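Local coordinates for uncharacterized protein (Exiguobacterium sibiricum, PDB 3B77) that is of unknown function but combines a bacterial pleckstrin-homology domain with a helical region related to YvbH-like oligomerisation segments, at residues Glu40-Leu48 against Gln180-Glu188. Numbering follows the deposited sequence.
Sequences EYCFTNLAL and QKDFGSFYE
The tight turn joining antiparallel strands 39-44 and 47-52 meets the start of helix 184-191 through Asn45, whose carbonyl O accepts from Phe183 N at 3.0 Å with an N-H...O angle of 162°, the donor lying in the carbonyl plane. Asn45 CB rests against Gly184 CA, and Asn45 ND2 gives a weak bond to Asp182 OD2 (3.3 Å), amide and carboxylate planes standing 62° apart; OD1 of the amide is taken by Lys29 N. With CG anti to the backbone N (chi1 -160°), Asp182 turns OD1 onto Gly184 N at 2.8 Å, an Asx turn leading into the helix whose N-cap is Phe183. Inside the hairpin, Thr44 OG1 accepts from Leu46 N at 3.0 Å (ST turn) and from Ala47 N at 2.9 Å (ST motif), and also bonds to Glu28 OE2. A water donating 2.7 Å bonds to both Leu46 O and Lys181 O ties this hairpin of the bacterial PH domain to the C-terminal helical region. One helical turn further on, Tyr187 crosses Phe43 at about a right angle: Tyr187 OH lies 3.6 Å from Phe43 CD2, and Tyr187 CE2 lies 3.4 Å from Thr44 O. Its hydroxyl bonds to Tyr68 OH, and Ala117, Leu118 and Ile121 of helix 108-146 also pack on Tyr187. A leucine in its place would probably leave Tyr68 without this hydroxyl mate and open a gap beside Phe43 CB.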
ATOM      1  N   GLU A  40     -61.737   2.929 -16.815  1.00 69.16           N
ATOM      2  CA  GLU A  40     -62.239   2.531 -15.507  1.00 68.28           C
ATOM      3  C   GLU A  40     -61.040   2.485 -14.542  1.00 66.22           C
ATOM      4  O   GLU A  40     -60.083   1.753 -14.781  1.00 65.79           O
ATOM      5  CB  GLU A  40     -62.908   1.181 -15.617  1.00 69.21           C
ATOM      6  CG  GLU A  40     -63.966   0.950 -14.570  1.00 71.50           C
ATOM      7  CD  GLU A  40     -64.924  -0.194 -14.905  1.00 72.39           C
ATOM      8  OE1 GLU A  40     -65.509  -0.193 -16.009  1.00 74.01           O
ATOM      9  OE2 GLU A  40     -65.122  -1.072 -14.042  1.00 70.76           O
ATOM     10  N   TYR A  41     -61.075   3.310 -13.494  1.00 63.10           N
ATOM     11  CA  TYR A  41     -59.961   3.456 -12.560  1.00 60.59           C
ATOM     12  C   TYR A  41     -60.363   2.890 -11.206  1.00 59.68           C
ATOM     13  O   TYR A  41     -61.145   3.484 -10.489  1.00 59.39           O
ATOM     14  CB  TYR A  41     -59.588   4.927 -12.414  1.00 59.77           C
ATOM     15  CG  TYR A  41     -59.226   5.597 -13.704  1.00 59.29           C
ATOM     16  CD1 TYR A  41     -57.942   5.561 -14.190  1.00 59.18           C
ATOM     17  CD2 TYR A  41     -60.175   6.286 -14.433  1.00 61.05           C
ATOM     18  CE1 TYR A  41     -57.607   6.188 -15.362  1.00 60.16           C
ATOM     19  CE2 TYR A  41     -59.859   6.920 -15.619  1.00 60.16           C
ATOM     20  CZ  TYR A  41     -58.573   6.871 -16.075  1.00 60.76           C
ATOM     21  OH  TYR A  41     -58.234   7.487 -17.247  1.00 61.84           O
ATOM     22  N   CYS A  42     -59.790   1.759 -10.839  1.00 58.78           N
ATOM     23  CA  CYS A  42     -60.202   1.036  -9.645  1.00 57.98           C
ATOM     24  C   CYS A  42     -59.094   1.069  -8.626  1.00 57.12           C
ATOM     25  O   CYS A  42     -58.028   0.548  -8.881  1.00 57.93           O
ATOM     26  CB  CYS A  42     -60.493  -0.400 -10.063  1.00 58.27           C
ATOM     27  SG  CYS A  42     -61.104  -1.487  -8.821  1.00 60.07           S
ATOM     28  N   PHE A  43     -59.341   1.726  -7.495  1.00 56.56           N
ATOM     29  CA  PHE A  43     -58.361   1.855  -6.419  1.00 55.11           C
ATOM     30  C   PHE A  43     -58.690   0.868  -5.311  1.00 55.43           C
ATOM     31  O   PHE A  43     -59.698   1.007  -4.643  1.00 54.20           O
ATOM     32  CB  PHE A  43     -58.358   3.267  -5.849  1.00 54.71           C
ATOM     33  CG  PHE A  43     -57.941   4.324  -6.836  1.00 54.73           C
ATOM     34  CD1 PHE A  43     -58.868   4.877  -7.709  1.00 55.00           C
ATOM     35  CD2 PHE A  43     -56.635   4.761  -6.885  1.00 54.02           C
ATOM     36  CE1 PHE A  43     -58.489   5.867  -8.612  1.00 56.45           C
ATOM     37  CE2 PHE A  43     -56.247   5.729  -7.756  1.00 55.87           C
ATOM     38  CZ  PHE A  43     -57.170   6.295  -8.635  1.00 56.38           C
ATOM     39  N   THR A  44     -57.816  -0.119  -5.126  1.00 56.36           N
ATOM     40  CA  THR A  44     -57.993  -1.148  -4.101  1.00 56.46           C
ATOM     41  C   THR A  44     -56.942  -0.954  -3.014  1.00 56.78           C
ATOM     42  O   THR A  44     -56.085  -0.047  -3.119  1.00 56.54           O
ATOM     43  CB  THR A  44     -57.828  -2.594  -4.669  1.00 56.30           C
ATOM     44  OG1 THR A  44     -56.440  -2.921  -4.770  1.00 56.62           O
ATOM     45  CG2 THR A  44     -58.495  -2.750  -6.033  1.00 54.49           C
ATOM     46  N   ASN A  45     -57.019  -1.803  -1.979  1.00 55.72           N
ATOM     47  CA  ASN A  45     -56.043  -1.789  -0.901  1.00 55.49           C
ATOM     48  C   ASN A  45     -54.654  -2.196  -1.356  1.00 55.26           C
ATOM     49  O   ASN A  45     -53.673  -1.801  -0.751  1.00 56.14           O
ATOM     50  CB  ASN A  45     -56.477  -2.681   0.265  1.00 56.02           C
ATOM     51  CG  ASN A  45     -56.776  -4.083  -0.156  1.00 55.81           C
ATOM     52  OD1 ASN A  45     -57.357  -4.309  -1.207  1.00 57.99           O
ATOM     53  ND2 ASN A  45     -56.389  -5.032   0.653  1.00 56.18           N
ATOM     54  N   LEU A  46     -54.566  -2.954  -2.442  1.00 55.04           N
ATOM     55  CA  LEU A  46     -53.294  -3.438  -2.936  1.00 53.81           C
ATOM     56  C   LEU A  46     -52.768  -2.744  -4.178  1.00 53.46           C
ATOM     57  O   LEU A  46     -51.548  -2.733  -4.383  1.00 55.01           O
ATOM     58  CB  LEU A  46     -53.392  -4.926  -3.247  1.00 52.81           C
ATOM     59  CG  LEU A  46     -53.931  -5.843  -2.158  1.00 53.89           C
ATOM     60  CD1 LEU A  46     -54.228  -7.219  -2.776  1.00 52.72           C
ATOM     61  CD2 LEU A  46     -53.022  -5.957  -0.892  1.00 52.37           C
ATOM     62  N   ALA A  47     -53.648  -2.197  -5.019  1.00 53.58           N
ATOM     63  CA  ALA A  47     -53.232  -1.697  -6.339  1.00 53.27           C
ATOM     64  C   ALA A  47     -54.223  -0.764  -7.000  1.00 54.40           C
ATOM     65  O   ALA A  47     -55.373  -0.619  -6.535  1.00 55.14           O
ATOM     66  CB  ALA A  47     -52.998  -2.867  -7.297  1.00 53.06           C
ATOM     67  N   LEU A  48     -53.729  -0.117  -8.075  1.00 54.35           N
ATOM     68  CA  LEU A  48     -54.558   0.590  -9.063  1.00 54.36           C
ATOM     69  C   LEU A  48     -54.790  -0.389 -10.266  1.00 55.58           C
ATOM     70  O   LEU A  48     -53.853  -0.827 -10.960  1.00 54.38           O
ATOM     71  CB  LEU A  48     -53.915   1.905  -9.557  1.00 53.63           C
ATOM     72  CG  LEU A  48     -54.578   2.568 -10.784  1.00 53.31           C
ATOM     73  CD1 LEU A  48     -56.039   2.985 -10.518  1.00 49.50           C
ATOM     74  CD2 LEU A  48     -53.733   3.757 -11.315  1.00 53.96           C
ATOM     75  N   GLN A 180     -44.511  -1.768   2.266  1.00 63.57           N
ATOM     76  CA  GLN A 180     -45.775  -2.403   2.623  1.00 63.18           C
ATOM     77  C   GLN A 180     -46.698  -2.606   1.415  1.00 63.24           C
ATOM     78  O   GLN A 180     -46.683  -1.845   0.441  1.00 62.74           O
ATOM     79  CB  GLN A 180     -46.449  -1.684   3.784  1.00 62.75           C
ATOM     80  CG  GLN A 180     -47.312  -0.498   3.491  1.00 63.76           C
ATOM     81  CD  GLN A 180     -47.851   0.168   4.803  1.00 64.65           C
ATOM     82  OE1 GLN A 180     -47.086   0.424   5.760  1.00 65.04           O
ATOM     83  NE2 GLN A 180     -49.160   0.450   4.839  1.00 62.46           N
ATOM     84  N   LYS A 181     -47.474  -3.673   1.470  1.00 62.94           N
ATOM     85  CA  LYS A 181     -48.332  -4.047   0.351  1.00 64.43           C
ATOM     86  C   LYS A 181     -49.718  -3.421   0.423  1.00 63.22           C
ATOM     87  O   LYS A 181     -50.266  -2.985  -0.592  1.00 62.01           O
ATOM     88  CB  LYS A 181     -48.440  -5.585   0.286  1.00 65.88           C
ATOM     89  CG  LYS A 181     -47.256  -6.197  -0.433  1.00 68.94           C
ATOM     90  CD  LYS A 181     -47.015  -7.660  -0.126  1.00 73.72           C
ATOM     91  CE  LYS A 181     -46.149  -8.309  -1.258  1.00 77.65           C
ATOM     92  NZ  LYS A 181     -45.139  -7.358  -1.897  1.00 81.19           N
ATOM     93  N   ASP A 182     -50.238  -3.359   1.645  1.00 61.59           N
ATOM     94  CA  ASP A 182     -51.600  -2.981   1.913  1.00 62.24           C
ATOM     95  C   ASP A 182     -51.745  -1.556   2.492  1.00 61.83           C
ATOM     96  O   ASP A 182     -51.118  -1.191   3.485  1.00 62.11           O
ATOM     97  CB  ASP A 182     -52.180  -4.007   2.892  1.00 63.30           C
ATOM     98  CG  ASP A 182     -53.656  -4.029   2.902  1.00 63.51           C
ATOM     99  OD1 ASP A 182     -54.294  -2.992   2.675  1.00 69.27           O
ATOM    100  OD2 ASP A 182     -54.189  -5.106   3.152  1.00 67.85           O
ATOM    101  N   PHE A 183     -52.630  -0.788   1.868  1.00 61.53           N
ATOM    102  CA  PHE A 183     -52.896   0.587   2.215  1.00 59.92           C
ATOM    103  C   PHE A 183     -54.397   0.783   2.349  1.00 60.61           C
ATOM    104  O   PHE A 183     -54.917   1.886   2.118  1.00 60.90           O
ATOM    105  CB  PHE A 183     -52.337   1.498   1.118  1.00 58.78           C
ATOM    106  CG  PHE A 183     -50.827   1.609   1.125  1.00 57.76           C
ATOM    107  CD1 PHE A 183     -50.194   2.515   1.951  1.00 55.57           C
ATOM    108  CD2 PHE A 183     -50.048   0.820   0.287  1.00 57.71           C
ATOM    109  CE1 PHE A 183     -48.839   2.610   1.962  1.00 56.27           C
ATOM    110  CE2 PHE A 183     -48.674   0.938   0.283  1.00 56.86           C
ATOM    111  CZ  PHE A 183     -48.075   1.831   1.122  1.00 56.55           C
ATOM    112  N   GLY A 184     -55.100  -0.284   2.717  1.00 60.30           N
ATOM    113  CA  GLY A 184     -56.535  -0.192   2.912  1.00 60.74           C
ATOM    114  C   GLY A 184     -56.906   0.831   3.977  1.00 61.12           C
ATOM    115  O   GLY A 184     -57.815   1.637   3.784  1.00 61.91           O
ATOM    116  N   SER A 185     -56.172   0.826   5.080  1.00 61.40           N
ATOM    117  CA  SER A 185     -56.464   1.695   6.209  1.00 61.82           C
ATOM    118  C   SER A 185     -56.356   3.151   5.814  1.00 62.50           C
ATOM    119  O   SER A 185     -57.011   4.008   6.398  1.00 63.24           O
ATOM    120  CB  SER A 185     -55.545   1.390   7.385  1.00 61.37           C
ATOM    121  OG  SER A 185     -54.186   1.410   6.998  1.00 63.56           O
ATOM    122  N   PHE A 186     -55.556   3.434   4.801  1.00 63.03           N
ATOM    123  CA  PHE A 186     -55.451   4.794   4.306  1.00 63.80           C
ATOM    124  C   PHE A 186     -56.712   5.255   3.553  1.00 63.30           C
ATOM    125  O   PHE A 186     -57.106   6.402   3.669  1.00 63.51           O
ATOM    126  CB  PHE A 186     -54.211   4.956   3.430  1.00 64.78           C
ATOM    127  CG  PHE A 186     -52.940   4.863   4.193  1.00 65.03           C
ATOM    128  CD1 PHE A 186     -52.456   3.649   4.604  1.00 65.87           C
ATOM    129  CD2 PHE A 186     -52.239   5.992   4.523  1.00 66.21           C
ATOM    130  CE1 PHE A 186     -51.290   3.577   5.321  1.00 65.70           C
ATOM    131  CE2 PHE A 186     -51.075   5.907   5.238  1.00 64.95           C
ATOM    132  CZ  PHE A 186     -50.608   4.709   5.637  1.00 64.56           C
ATOM    133  N   TYR A 187     -57.321   4.376   2.768  1.00 63.16           N
ATOM    134  CA  TYR A 187     -58.587   4.700   2.122  1.00 62.61           C
ATOM    135  C   TYR A 187     -59.704   4.678   3.156  1.00 65.30           C
ATOM    136  O   TYR A 187     -60.607   5.495   3.129  1.00 65.94           O
ATOM    137  CB  TYR A 187     -58.904   3.708   1.022  1.00 60.37           C
ATOM    138  CG  TYR A 187     -58.006   3.804  -0.178  1.00 58.21           C
ATOM    139  CD1 TYR A 187     -58.109   4.879  -1.043  1.00 57.96           C
ATOM    140  CD2 TYR A 187     -57.076   2.826  -0.462  1.00 56.14           C
ATOM    141  CE1 TYR A 187     -57.299   4.998  -2.143  1.00 57.17           C
ATOM    142  CE2 TYR A 187     -56.260   2.928  -1.584  1.00 55.66           C
ATOM    143  CZ  TYR A 187     -56.371   4.025  -2.423  1.00 56.58           C
ATOM    144  OH  TYR A 187     -55.553   4.184  -3.548  1.00 55.62           O
ATOM    145  N   GLU A 188     -59.637   3.730   4.076  1.00 69.42           N
ATOM    146  CA  GLU A 188     -60.621   3.609   5.148  1.00 72.60           C
ATOM    147  C   GLU A 188     -60.695   4.897   5.948  1.00 72.45           C
ATOM    148  O   GLU A 188     -61.773   5.338   6.296  1.00 73.32           O
ATOM    149  CB  GLU A 188     -60.237   2.442   6.066  1.00 75.20           C
ATOM    150  CG  GLU A 188     -61.400   1.599   6.576  1.00 81.21           C
ATOM    151  CD  GLU A 188     -61.026   0.102   6.712  1.00 86.63           C
ATOM    152  OE1 GLU A 188     -59.815  -0.243   6.846  1.00 91.58           O
ATOM    153  OE2 GLU A 188     -61.955  -0.732   6.654  1.00 92.47           O
TER
HETATM  154  O   HOH W   1     -49.303  -3.478  -3.079  1.00 52.99           O